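Local structure of protein argonaute 5 (Arabidopsis thaliana, 4G0O) at residues S13-S18 with P50-S56; Q77-L83 with V104-P110. The protein probably recognises the 5′ nucleotide of small RNAs through its MID domain, helping to sort them for RNA-guided gene regulation. All coordinates share one frame. Residue numbers count along the deposited sequence, not the author numbering.

Interaction 1: residues S13-S18 with P50-S56; sequences SWTCVS and PAIPFIS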
loop_
_atom_site.group_PDB
_atom_site.type_symbol
_atom_site.label_atom_id
_atom_site.label_comp_id
_atom_site.label_asym_id
_atom_site.label_seq_id
_atom_site.Cartn_x
_atom_site.Cartn_y
_atom_site.Cartn_z
ATOM N N SER A 13 0.851 -4.461 -11.218
ATOM C CA SER A 13 1.175 -3.041 -11.207
ATOM C C SER A 13 0.940 -2.429 -9.820
ATOM O O SER A 13 -0.192 -2.299 -9.370
ATOM C CB SER A 13 0.329 -2.317 -12.261
ATOM O OG SER A 13 0.809 -1.005 -12.492
ATOM N N TRP A 14 2.017 -2.075 -9.136
ATOM C CA TRP A 14 1.916 -1.532 -7.785
ATOM C C TRP A 14 3.127 -0.641 -7.525
ATOM O O TRP A 14 4.142 -0.757 -8.206
ATOM C CB TRP A 14 1.842 -2.659 -6.733
ATOM C CG TRP A 14 3.144 -3.397 -6.599
ATOM C CD1 TRP A 14 3.546 -4.491 -7.307
ATOM C CD2 TRP A 14 4.241 -3.062 -5.728
ATOM N NE1 TRP A 14 4.820 -4.862 -6.927
ATOM C CE2 TRP A 14 5.264 -3.999 -5.963
ATOM C CE3 TRP A 14 4.446 -2.063 -4.774
ATOM C CZ2 TRP A 14 6.469 -3.958 -5.286
ATOM C CZ3 TRP A 14 5.641 -2.032 -4.105
ATOM C CH2 TRP A 14 6.637 -2.973 -4.360
ATOM N N THR A 15 3.011 0.262 -6.560
ATOM C CA THR A 15 4.166 1.021 -6.094
ATOM C C THR A 15 3.859 1.634 -4.740
ATOM O O THR A 15 2.771 1.443 -4.195
ATOM C CB THR A 15 4.627 2.107 -7.099
ATOM O OG1 THR A 15 5.882 2.650 -6.674
ATOM C CG2 THR A 15 3.597 3.218 -7.216
ATOM N N CYS A 16 4.822 2.368 -4.202
ATOM C CA CYS A 16 4.714 2.876 -2.847
ATOM C C CYS A 16 5.001 4.364 -2.805
ATOM O O CYS A 16 5.935 4.841 -3.461
ATOM C CB CYS A 16 5.713 2.156 -1.965
ATOM S SG CYS A 16 5.795 2.760 -0.280
ATOM N N VAL A 17 4.200 5.090 -2.027
ATOM C CA VAL A 17 4.452 6.504 -1.778
ATOM C C VAL A 17 4.532 6.742 -0.300
ATOM O O VAL A 17 3.732 6.198 0.474
ATOM C CB VAL A 17 3.321 7.394 -2.303
ATOM C CG1 VAL A 17 3.767 8.848 -2.378
ATOM C CG2 VAL A 17 2.925 6.939 -3.641
ATOM N N SER A 18 5.480 7.582 0.092
ATOM C CA SER A 18 5.620 7.947 1.486
ATOM C C SER A 18 5.507 9.448 1.697
ATOM O O SER A 18 6.246 10.231 1.098
ATOM C CB SER A 18 6.958 7.451 2.031
ATOM O OG SER A 18 7.190 8.020 3.299
ATOM N N PRO A 50 8.146 -2.813 -8.526
ATOM C CA PRO A 50 7.031 -1.876 -8.604
ATOM C C PRO A 50 6.944 -1.336 -10.031
ATOM O O PRO A 50 7.941 -1.381 -10.747
ATOM C CB PRO A 50 7.439 -0.778 -7.613
ATOM C CG PRO A 50 8.904 -0.749 -7.705
ATOM C CD PRO A 50 9.334 -2.194 -7.915
ATOM N N ALA A 51 5.781 -0.846 -10.445
ATOM C CA ALA A 51 5.603 -0.409 -11.820
ATOM C C ALA A 51 6.319 0.921 -12.110
ATOM O O ALA A 51 6.646 1.231 -13.258
ATOM C CB ALA A 51 4.129 -0.305 -12.133
ATOM N N ILE A 52 6.539 1.715 -11.069
ATOM C CA ILE A 52 7.398 2.898 -11.146
ATOM C C ILE A 52 8.166 2.941 -9.828
ATOM O O ILE A 52 7.730 2.330 -8.849
ATOM C CB ILE A 52 6.591 4.213 -11.341
ATOM C CG1 ILE A 52 5.570 4.388 -10.217
ATOM C CG2 ILE A 52 5.924 4.256 -12.721
ATOM C CD1 ILE A 52 4.959 5.781 -10.156
ATOM N N PRO A 53 9.319 3.634 -9.796
ATOM C CA PRO A 53 10.135 3.674 -8.574
ATOM C C PRO A 53 9.363 4.241 -7.381
ATOM O O PRO A 53 8.461 5.044 -7.587
ATOM C CB PRO A 53 11.263 4.646 -8.952
ATOM C CG PRO A 53 11.360 4.550 -10.433
ATOM C CD PRO A 53 9.953 4.377 -10.903
ATOM N N PHE A 54 9.720 3.850 -6.162
ATOM C CA PHE A 54 9.064 4.407 -4.984
ATOM C C PHE A 54 9.288 5.911 -4.933
ATOM O O PHE A 54 10.307 6.415 -5.412
ATOM C CB PHE A 54 9.588 3.773 -3.691
ATOM C CG PHE A 54 9.117 2.366 -3.465
ATOM C CD1 PHE A 54 9.350 1.734 -2.250
ATOM C CD2 PHE A 54 8.442 1.665 -4.466
ATOM C CE1 PHE A 54 8.917 0.426 -2.032
ATOM C CE2 PHE A 54 8.009 0.361 -4.255
ATOM C CZ PHE A 54 8.250 -0.255 -3.035
ATOM N N ILE A 55 8.336 6.620 -4.342
ATOM C CA ILE A 55 8.418 8.061 -4.226
ATOM C C ILE A 55 8.336 8.464 -2.755
ATOM O O ILE A 55 7.546 7.916 -1.983
ATOM C CB ILE A 55 7.294 8.753 -5.038
ATOM C CG1 ILE A 55 6.089 7.825 -5.203
ATOM C CG2 ILE A 55 7.779 9.132 -6.418
ATOM C CD1 ILE A 55 6.139 6.880 -6.446
ATOM N N SER A 56 9.176 9.408 -2.361
ATOM C CA SER A 56 9.095 9.984 -1.032
ATOM C C SER A 56 9.035 11.490 -1.190
ATOM O O SER A 56 9.870 12.075 -1.878
ATOM C CB SER A 56 10.313 9.594 -0.198
ATOM O OG SER A 56 10.219 10.140 1.106
HETATM O O HOH W 1 10.069 8.225 3.999
#
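Trp14 loses the most surface here. Pro50 CB sits 4.0 Å from the centroid of the Trp14 six-membered ring, a CH-pi contact over the face, while Trp14 CZ3 meets Phe54 CZ rim to rim at 3.3 Å. Phe54 in turn offers its face to Cys16, whose CB lies 3.4 Å from the ring centroid. The rings put broad, largely apolar surface under helix 27-42, while Trp14 NE1 bonds Lys47 O. Thr15 works where residues 50-54 are not yet strand: its OG1 donates to Ile52 O at 2.9 Å, tying them to the strand. Before it, Ala51 N bonds Trp14 O at 2.8 Å. Regular parallel pairing follows, with Ile55 N to Cys16 O at 3.1 Å and Ser18 N to Ile55 O at 2.9 Å. Ile55 CG1 packs on Val17 CG2 at 3.6 Å, and both branched residues face Ile69 of helix 62-72. A short parallel strand beside a longer one, with helices on both faces, is the alpha/beta arrangement of the Rossmann-like MID fold.

Interaction 2: residues Q77-L83 with V104-P110; sequences QLLIVIL and VSQCCQP. With SO4 (sulfate ion), chain C.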
loop_
_atom_site.group_PDB
_atom_site.type_symbol
_atom_site.label_atom_id
_atom_site.label_comp_id
_atom_site.label_asym_id
_atom_site.label_seq_id
_atom_site.Cartn_x
_atom_site.Cartn_y
_atom_site.Cartn_z
ATOM N N GLN A 77 -2.477 -1.187 -10.135
ATOM C CA GLN A 77 -3.486 -2.023 -9.508
ATOM C C GLN A 77 -3.548 -1.752 -8.011
ATOM O O GLN A 77 -4.513 -2.126 -7.348
ATOM C CB GLN A 77 -3.180 -3.501 -9.777
ATOM C CG GLN A 77 -3.429 -3.921 -11.230
ATOM C CD GLN A 77 -2.915 -5.324 -11.559
ATOM O OE1 GLN A 77 -1.844 -5.741 -11.106
ATOM N NE2 GLN A 77 -3.670 -6.045 -12.371
ATOM N N LEU A 78 -2.515 -1.098 -7.479
ATOM C CA LEU A 78 -2.416 -0.875 -6.029
ATOM C C LEU A 78 -1.364 0.178 -5.696
ATOM O O LEU A 78 -0.261 0.137 -6.223
ATOM C CB LEU A 78 -2.057 -2.186 -5.305
ATOM C CG LEU A 78 -1.940 -2.164 -3.776
ATOM C CD1 LEU A 78 -3.318 -1.973 -3.127
ATOM C CD2 LEU A 78 -1.261 -3.424 -3.233
ATOM N N LEU A 79 -1.706 1.115 -4.817
ATOM C CA LEU A 79 -0.733 2.078 -4.309
ATOM C C LEU A 79 -0.601 1.855 -2.832
ATOM O O LEU A 79 -1.595 1.959 -2.103
ATOM C CB LEU A 79 -1.217 3.513 -4.496
ATOM C CG LEU A 79 -0.161 4.566 -4.858
ATOM C CD1 LEU A 79 -0.587 5.976 -4.417
ATOM C CD2 LEU A 79 1.210 4.198 -4.331
ATOM N N ILE A 80 0.607 1.563 -2.374
ATOM C CA ILE A 80 0.809 1.427 -0.946
ATOM C C ILE A 80 1.187 2.802 -0.450
ATOM O O ILE A 80 2.228 3.347 -0.838
ATOM C CB ILE A 80 1.926 0.438 -0.596
ATOM C CG1 ILE A 80 1.555 -0.983 -1.029
ATOM C CG2 ILE A 80 2.215 0.464 0.901
ATOM C CD1 ILE A 80 2.770 -1.868 -1.201
ATOM N N VAL A 81 0.338 3.384 0.391
ATOM C CA VAL A 81 0.603 4.738 0.841
ATOM C C VAL A 81 1.115 4.784 2.271
ATOM O O VAL A 81 0.452 4.291 3.188
ATOM C CB VAL A 81 -0.637 5.617 0.736
ATOM C CG1 VAL A 81 -0.429 6.919 1.522
ATOM C CG2 VAL A 81 -0.934 5.899 -0.712
ATOM N N ILE A 82 2.288 5.376 2.474
ATOM C CA ILE A 82 2.709 5.667 3.843
ATOM C C ILE A 82 2.269 7.085 4.238
ATOM O O ILE A 82 2.744 8.078 3.688
ATOM C CB ILE A 82 4.226 5.456 4.061
ATOM C CG1 ILE A 82 4.619 3.997 3.795
ATOM C CG2 ILE A 82 4.622 5.800 5.490
ATOM C CD1 ILE A 82 6.136 3.794 3.745
ATOM N N LEU A 83 1.370 7.151 5.211
ATOM C CA LEU A 83 0.724 8.395 5.640
ATOM C C LEU A 83 1.678 9.384 6.293
ATOM O O LEU A 83 2.703 9.001 6.850
ATOM C CB LEU A 83 -0.400 8.083 6.646
ATOM C CG LEU A 83 -1.563 7.242 6.127
ATOM C CD1 LEU A 83 -2.395 6.690 7.291
ATOM C CD2 LEU A 83 -2.403 8.091 5.163
ATOM N N VAL A 104 -6.704 2.188 -6.503
ATOM C CA VAL A 104 -6.868 1.341 -5.342
ATOM C C VAL A 104 -5.677 1.577 -4.434
ATOM O O VAL A 104 -4.533 1.345 -4.824
ATOM C CB VAL A 104 -6.957 -0.150 -5.742
ATOM C CG1 VAL A 104 -6.804 -1.035 -4.516
ATOM C CG2 VAL A 104 -8.289 -0.435 -6.472
ATOM N N SER A 105 -5.938 2.057 -3.228
ATOM C CA SER A 105 -4.850 2.346 -2.307
ATOM C C SER A 105 -4.963 1.596 -0.978
ATOM O O SER A 105 -6.055 1.265 -0.519
ATOM C CB SER A 105 -4.753 3.855 -2.053
ATOM O OG SER A 105 -5.920 4.330 -1.407
ATOM N N GLN A 106 -3.819 1.348 -0.365
ATOM C CA GLN A 106 -3.773 0.864 1.012
ATOM C C GLN A 106 -2.936 1.835 1.853
ATOM O O GLN A 106 -1.734 2.019 1.607
ATOM C CB GLN A 106 -3.167 -0.535 1.079
ATOM C CG GLN A 106 -3.007 -1.050 2.505
ATOM C CD GLN A 106 -4.341 -1.179 3.221
ATOM O OE1 GLN A 106 -5.296 -1.720 2.675
ATOM N NE2 GLN A 106 -4.411 -0.664 4.439
ATOM N N CYS A 107 -3.584 2.465 2.829
ATOM C CA CYS A 107 -2.930 3.458 3.660
ATOM C C CYS A 107 -2.428 2.861 4.987
ATOM O O CYS A 107 -3.138 2.101 5.661
ATOM C CB CYS A 107 -3.863 4.646 3.895
ATOM S SG CYS A 107 -4.338 5.560 2.394
ATOM N N CYS A 108 -1.193 3.217 5.338
ATOM C CA CYS A 108 -0.483 2.656 6.481
ATOM C C CYS A 108 0.187 3.722 7.318
ATOM O O CYS A 108 0.956 4.528 6.796
ATOM C CB CYS A 108 0.602 1.697 5.984
ATOM S SG CYS A 108 -0.040 0.238 5.137
ATOM N N GLN A 109 -0.068 3.711 8.619
ATOM C CA GLN A 109 0.546 4.678 9.522
ATOM C C GLN A 109 2.052 4.449 9.717
ATOM O O GLN A 109 2.489 3.346 10.063
ATOM C CB GLN A 109 -0.151 4.657 10.875
ATOM C CG GLN A 109 -1.543 5.223 10.853
ATOM C CD GLN A 109 -2.257 4.966 12.142
ATOM O OE1 GLN A 109 -2.305 3.829 12.617
ATOM N NE2 GLN A 109 -2.799 6.020 12.744
ATOM N N PRO A 110 2.847 5.508 9.510
ATOM C CA PRO A 110 4.309 5.433 9.601
ATOM C C PRO A 110 4.834 4.862 10.933
ATOM O O PRO A 110 5.851 4.164 10.937
ATOM C CB PRO A 110 4.763 6.894 9.386
ATOM C CG PRO A 110 3.534 7.732 9.604
ATOM C CD PRO A 110 2.367 6.876 9.230
HETATM S S SO4 C . -7.656 1.079 4.829
HETATM O O1 SO4 C . -6.950 1.209 6.108
HETATM O O2 SO4 C . -7.222 2.186 3.935
HETATM O O3 SO4 C . -7.390 -0.246 4.241
HETATM O O4 SO4 C . -9.107 1.146 5.056
#
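Strands 78-82 and 105-108, joined through helix 90-101, form a beta-alpha-beta unit, and the second strand also lines a sulfate site. The strands run parallel, 4.7 Å apart at closest approach and 16° from alignment. Five backbone hydrogen bonds alternate in direction: Leu79 N to Val104 O and Val81 N to Gln106 O (both 2.8 Å), Gln106 N to Leu79 O and Cys108 N to Val81 O (both 2.9 Å), and Leu83 N to Cys108 O (3.1 Å). Beta-branched Val81 and compact Cys107 pair on one face, with Val81 CB to Cys107 SG at 4.1 Å. Leu83 buries most surface, its CD2 4.0 Å from Cys107 CB and its CB 4.0 Å from Pro110 CD; Pro110 opens helix 110-115, a place where a ring without an amide hydrogen is easily accepted, and Gln109 is the N-cap.

The end of Gln106 leads away from strand 78-82, toward Lys127 and Lys131 of helix 118-131, and Gln106 NE2 makes a weak hydrogen bond of 3.0 Å to sulfate O3. Lys131 also bonds the ion. With Tyr90 and Lys94, these residues match the Tyr-Lys-Gln-Lys set that holds the guide 5′ phosphate in Argonaute MID domains, so the sulfate probably mimics that phosphate. Helix 118-131 covers Leu78, Gln106 and Cys108, helix 90-101 packs against Ser105 and Cys107, and strand 7-18 flanks strand 78-82.

How the interactions relate
Both contacts belong to one parallel sheet, meeting where strand 7-18 lies beside strand 78-82. Val17 O and Ile82 N, 2.6 Å apart, and Ser13 O and Gln77 N, 2.7 Å apart, are probably hydrogen-bonded, while Val17 CG2 packs on Leu79 CD2 at 3.3 Å. Interaction 2 is buried near the centre of the chain and relies on continuous backbone pairing between aliphatic strand 78-82 and more polar, cysteine-bearing 105-108. Interaction 1, about 10 Å away between centres, is partly exposed: its pairing is shorter and is supplemented by aromatic rings, one proline and a threonine hydroxyl. Interaction 2 carries the anion contact, through Gln106; interaction 1 adds a short strand to the same sheet.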